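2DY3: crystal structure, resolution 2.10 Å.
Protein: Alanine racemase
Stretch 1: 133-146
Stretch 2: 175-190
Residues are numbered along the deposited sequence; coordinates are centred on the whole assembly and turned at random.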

# COMPACT_ATOMS: atom_id res chain seq x y z
N ASP B 133 -22.56 5.24 22.82
CA ASP B 133 -23.94 5.01 22.42
C ASP B 133 -24.93 5.54 23.46
O ASP B 133 -24.56 5.82 24.60
N GLU B 134 -26.18 5.67 23.03
CA GLU B 134 -27.27 6.20 23.85
C GLU B 134 -27.29 5.80 25.32
O GLU B 134 -27.46 6.65 26.20
N GLN B 135 -27.13 4.51 25.61
CA GLN B 135 -27.15 4.04 26.99
C GLN B 135 -25.99 4.59 27.82
O GLN B 135 -26.07 4.63 29.05
N GLU B 136 -24.92 5.02 27.16
CA GLU B 136 -23.74 5.54 27.85
C GLU B 136 -23.70 7.07 27.92
O GLU B 136 -22.95 7.63 28.73
N TRP B 137 -24.49 7.74 27.09
CA TRP B 137 -24.49 9.21 27.06
C TRP B 137 -24.61 9.86 28.43
O TRP B 137 -23.81 10.73 28.78
N GLU B 138 -25.60 9.45 29.20
CA GLU B 138 -25.83 9.99 30.54
C GLU B 138 -24.57 10.02 31.39
O GLU B 138 -24.15 11.08 31.87
N GLY B 139 -23.98 8.84 31.59
CA GLY B 139 -22.78 8.73 32.40
C GLY B 139 -21.61 9.55 31.89
O GLY B 139 -20.97 10.27 32.67
N VAL B 140 -21.33 9.45 30.60
CA VAL B 140 -20.23 10.17 29.98
C VAL B 140 -20.37 11.70 30.06
O VAL B 140 -19.40 12.39 30.40
N PHE B 141 -21.54 12.23 29.75
CA PHE B 141 -21.72 13.68 29.81
C PHE B 141 -21.56 14.14 31.26
O PHE B 141 -20.93 15.16 31.54
N SER B 142 -22.12 13.37 32.19
CA SER B 142 -22.03 13.71 33.60
C SER B 142 -20.59 13.73 34.07
O SER B 142 -20.16 14.63 34.79
N ALA B 143 -19.83 12.71 33.67
CA ALA B 143 -18.43 12.60 34.05
C ALA B 143 -17.58 13.74 33.50
O ALA B 143 -16.81 14.36 34.23
N LEU B 144 -17.72 14.02 32.20
CA LEU B 144 -16.94 15.08 31.58
C LEU B 144 -17.30 16.48 32.12
O LEU B 144 -16.44 17.35 32.23
N ALA B 145 -18.57 16.68 32.46
CA ALA B 145 -19.01 17.97 32.99
C ALA B 145 -18.36 18.25 34.35
O ALA B 145 -18.08 19.39 34.68
N ALA B 146 -18.13 17.18 35.11
CA ALA B 146 -17.53 17.31 36.44
C ALA B 146 -16.03 17.55 36.39
O ALA B 146 -15.43 17.92 37.40
N ILE B 175 -31.45 12.55 14.08
CA ILE B 175 -32.41 12.61 15.18
C ILE B 175 -31.73 12.14 16.47
O ILE B 175 -31.82 12.81 17.49
N ALA B 176 -31.06 11.00 16.41
CA ALA B 176 -30.36 10.46 17.58
C ALA B 176 -29.24 11.39 18.05
O ALA B 176 -29.02 11.55 19.24
N PHE B 177 -28.55 12.00 17.10
CA PHE B 177 -27.46 12.92 17.42
C PHE B 177 -27.98 14.14 18.17
O PHE B 177 -27.38 14.58 19.14
N ARG B 178 -29.11 14.68 17.71
CA ARG B 178 -29.69 15.85 18.36
C ARG B 178 -30.21 15.52 19.75
O ARG B 178 -30.28 16.38 20.62
N ARG B 179 -30.57 14.26 19.95
CA ARG B 179 -31.05 13.80 21.24
C ARG B 179 -29.87 13.82 22.20
O ARG B 179 -29.99 14.21 23.36
N ALA B 180 -28.71 13.41 21.69
CA ALA B 180 -27.49 13.37 22.48
C ALA B 180 -27.02 14.79 22.83
O ALA B 180 -26.65 15.07 23.97
N LEU B 181 -27.05 15.68 21.85
CA LEU B 181 -26.62 17.06 22.05
C LEU B 181 -27.48 17.78 23.09
O LEU B 181 -26.96 18.54 23.92
N ALA B 182 -28.78 17.53 23.07
CA ALA B 182 -29.68 18.15 24.02
C ALA B 182 -29.40 17.63 25.43
O ALA B 182 -29.42 18.38 26.40
N LEU B 183 -29.13 16.33 25.52
CA LEU B 183 -28.84 15.69 26.80
C LEU B 183 -27.52 16.23 27.35
O LEU B 183 -27.37 16.43 28.56
N ALA B 184 -26.56 16.46 26.46
CA ALA B 184 -25.25 16.97 26.85
C ALA B 184 -25.34 18.38 27.42
O ALA B 184 -24.74 18.68 28.45
N ARG B 185 -26.09 19.24 26.74
CA ARG B 185 -26.26 20.62 27.19
C ARG B 185 -27.09 20.66 28.46
O ARG B 185 -26.90 21.53 29.32
N LYS B 186 -28.00 19.71 28.60
CA LYS B 186 -28.82 19.64 29.80
C LYS B 186 -27.90 19.33 30.97
O LYS B 186 -28.20 19.66 32.11
N HIS B 187 -26.76 18.71 30.67
CA HIS B 187 -25.77 18.35 31.68
C HIS B 187 -24.74 19.45 31.89
O HIS B 187 -23.82 19.30 32.69
N GLY B 188 -24.89 20.56 31.18
CA GLY B 188 -23.95 21.65 31.34
C GLY B 188 -22.84 21.69 30.31
O GLY B 188 -21.93 22.51 30.42
N LEU B 189 -22.89 20.80 29.32
CA LEU B 189 -21.86 20.80 28.28
C LEU B 189 -22.37 21.63 27.11
O LEU B 189 -23.25 21.21 26.37
N GLU B 190 -21.80 22.82 26.96
CA GLU B 190 -22.19 23.74 25.90
C GLU B 190 -22.13 23.11 24.50
O GLU B 190 -23.03 23.31 23.70

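Two aromatic rings of the first helix each lie against an alanine methyl of the second. Ala-180 CB sits 3.5 Å from the centroid of the six-membered ring of Trp-137, almost exactly on the ring normal. Ala-184 CB sits 3.7 Å from the centroid of the Phe-141 ring, 15° off the normal. Both are CH-pi contacts over a ring face. The rings also come close to the backbone of the second helix: Phe-141 CD2 is 3.4 Å from Ala-184 CA. The two helices run in the same general direction, with an angle of 37° between them and a closest axial approach of 9.4 Å.

Trp-137 points toward the second helix with chi1 m and chi2 near -18°. It acts as a knob in a hole formed by Ala-176, Arg-179, Ala-180 and Leu-183. Its CH2 reaches to 3.3 Å from the carbonyl O of Ala-176. At the ring edge lies Arg-179 CG, 4.1 Å from Trp-137 CZ3. Leu-183, with chi1 and chi2 both t, places its CD1 3.8 Å from Trp-137 CB. Trp-137 NE1 hydrogen-bonds elsewhere in the structure.

Phe-141 has nearly the same rotamer, chi1 m and chi2 near -20°. It has the largest area covered by the other stretch. Its CE2 is 3.2 Å from the carbonyl O of Ala-180 and 3.9 Å from Leu-183 CB. This is where the backbones come nearest in register, with 5.7 Å between Phe-141 CA and Ala-184 CA.

Leu-189 closes the apolar contact beyond the second helix. Its chi1 is m and its chi2 t. Its CD1 lies 3.9 Å from Phe-141 CB, and its CD2 lies 4.2 Å from Ala-145 CB. Before it, Gly-188 has positive phi in a Schellman motif. A CB there would be jammed against the carbonyl O of His-187. That same oxygen, His-187 O, is 3.6 Å from Ala-145 CB.

Two polar pairs lie along one side of the apolar contact. Glu-138 points sideways at CB, but its m, m rotamer brings the carboxylate nearer. His-187 NE2 donates to Glu-138 OE2 at 2.7 Å, with a good angle of 162°. The His-187 ring, chi1 m, also lays one face over Ser-142 N and Glu-138 O. Nearer the start of the first helix, Glu-134 extends with chi1 and chi2 t to form a salt bridge with Arg-179. Glu-134 OE1 accepts from Arg-179 NH2 at 3.0 Å and from Arg-179 NE at 3.1 Å. Both bonds are weak, with angles of 125°.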

# COMPACT_ATOMS: atom_id res chain seq x y z
CB ASP B 133 -24.21 3.53 22.16
CG ASP B 133 -24.02 2.67 23.39
OD1 ASP B 133 -24.51 3.04 24.47
OD2 ASP B 133 -23.39 1.60 23.26
CB GLU B 134 -28.60 5.82 23.19
CG GLU B 134 -29.83 6.42 23.84
CD GLU B 134 -31.07 6.26 22.97
OE1 GLU B 134 -31.15 6.93 21.93
OE2 GLU B 134 -31.95 5.45 23.33
CB GLN B 135 -27.12 2.51 27.03
CG GLN B 135 -28.32 1.83 26.37
CD GLN B 135 -29.64 2.27 26.97
OE1 GLN B 135 -30.07 3.41 26.81
NE2 GLN B 135 -30.30 1.35 27.68
CB GLU B 136 -22.46 5.04 27.16
CG GLU B 136 -22.49 3.57 26.76
CD GLU B 136 -21.28 3.16 25.93
OE1 GLU B 136 -20.98 3.81 24.91
OE2 GLU B 136 -20.62 2.16 26.30
CB TRP B 137 -25.63 9.73 26.17
CG TRP B 137 -25.52 9.31 24.74
CD1 TRP B 137 -24.42 8.83 24.11
CD2 TRP B 137 -26.56 9.38 23.76
NE1 TRP B 137 -24.70 8.60 22.78
CE2 TRP B 137 -26.01 8.93 22.54
CE3 TRP B 137 -27.90 9.78 23.78
CZ2 TRP B 137 -26.75 8.86 21.36
CZ3 TRP B 137 -28.64 9.71 22.61
CH2 TRP B 137 -28.06 9.25 21.41
CB GLU B 138 -26.90 9.18 31.27
CG GLU B 138 -28.31 9.38 30.75
CD GLU B 138 -28.84 10.77 31.02
OE1 GLU B 138 -30.02 11.03 30.71
OE2 GLU B 138 -28.07 11.61 31.54
CB VAL B 140 -20.05 9.77 28.50
CG1 VAL B 140 -19.06 10.71 27.82
CG2 VAL B 140 -19.56 8.32 28.40
CB PHE B 141 -23.10 14.11 29.29
CG PHE B 141 -23.37 13.71 27.85
CD1 PHE B 141 -22.33 13.39 26.99
CD2 PHE B 141 -24.67 13.68 27.36
CE1 PHE B 141 -22.58 13.05 25.67
CE2 PHE B 141 -24.93 13.34 26.04
CZ PHE B 141 -23.89 13.03 25.19
CB SER B 142 -22.84 12.72 34.44
OG SER B 142 -22.71 13.01 35.81
CB ALA B 143 -17.87 11.26 33.59
CB LEU B 144 -17.11 15.03 30.06
CG LEU B 144 -16.59 13.73 29.41
CD1 LEU B 144 -17.00 13.67 27.94
CD2 LEU B 144 -15.07 13.64 29.56
CB ALA B 145 -20.52 17.99 33.14
CB ALA B 146 -17.83 16.06 37.25
CB ILE B 175 -33.64 11.71 14.91
CG1 ILE B 175 -34.50 12.32 13.81
CG2 ILE B 175 -34.46 11.57 16.18
CD1 ILE B 175 -35.72 11.49 13.45
CB ALA B 176 -29.80 9.08 17.25
CB PHE B 177 -26.75 13.37 16.13
CG PHE B 177 -25.56 14.27 16.35
CD1 PHE B 177 -24.42 13.80 17.00
CD2 PHE B 177 -25.57 15.58 15.89
CE1 PHE B 177 -23.31 14.62 17.17
CE2 PHE B 177 -24.47 16.40 16.05
CZ PHE B 177 -23.34 15.92 16.69
CB ARG B 178 -30.81 16.42 17.49
CG ARG B 178 -30.29 17.06 16.22
CD ARG B 178 -31.39 17.48 15.26
NE ARG B 178 -30.81 18.17 14.11
CZ ARG B 178 -31.50 18.53 13.03
NH1 ARG B 178 -32.80 18.27 12.95
NH2 ARG B 178 -30.88 19.15 12.03
CB ARG B 179 -31.63 12.39 21.09
CG ARG B 179 -32.19 11.78 22.34
CD ARG B 179 -33.18 10.67 21.99
NE ARG B 179 -32.56 9.60 21.21
CZ ARG B 179 -33.11 9.05 20.12
NH1 ARG B 179 -34.29 9.48 19.69
NH2 ARG B 179 -32.48 8.09 19.47
CB ALA B 180 -26.39 12.64 21.71
CB LEU B 181 -26.66 17.82 20.72
CG LEU B 181 -26.14 19.26 20.71
CD1 LEU B 181 -24.73 19.32 21.25
CD2 LEU B 181 -26.19 19.81 19.29
CB ALA B 182 -31.14 17.88 23.64
CB LEU B 183 -28.74 14.18 26.61
CG LEU B 183 -29.13 13.23 27.75
CD1 LEU B 183 -28.49 11.87 27.49
CD2 LEU B 183 -28.68 13.78 29.08
CB ALA B 184 -24.30 16.94 25.66
CB ARG B 185 -26.90 21.47 26.08
CG ARG B 185 -25.91 21.78 24.97
CD ARG B 185 -26.56 22.26 23.68
NE ARG B 185 -25.52 22.69 22.74
CZ ARG B 185 -25.73 22.99 21.46
NH1 ARG B 185 -26.95 22.89 20.94
NH2 ARG B 185 -24.72 23.39 20.71
CB LYS B 186 -29.87 18.54 29.64
CG LYS B 186 -31.11 18.73 30.49
CD LYS B 186 -32.21 17.77 30.05
CE LYS B 186 -33.55 18.12 30.68
NZ LYS B 186 -33.99 19.50 30.33
CB HIS B 187 -25.05 17.06 31.29
CG HIS B 187 -25.74 15.82 31.75
ND1 HIS B 187 -25.72 15.40 33.07
CD2 HIS B 187 -26.51 14.92 31.09
CE1 HIS B 187 -26.44 14.30 33.19
NE2 HIS B 187 -26.93 13.99 32.00
CB LEU B 189 -21.56 19.37 27.79
CG LEU B 189 -20.88 18.39 28.76
CD1 LEU B 189 -20.75 17.04 28.08
CD2 LEU B 189 -19.52 18.91 29.18
CB GLU B 190 -21.31 24.99 25.93
CG GLU B 190 -21.60 25.96 24.78
CD GLU B 190 -20.71 27.19 24.78
OE1 GLU B 190 -19.50 27.07 25.09
OE2 GLU B 190 -21.21 28.29 24.46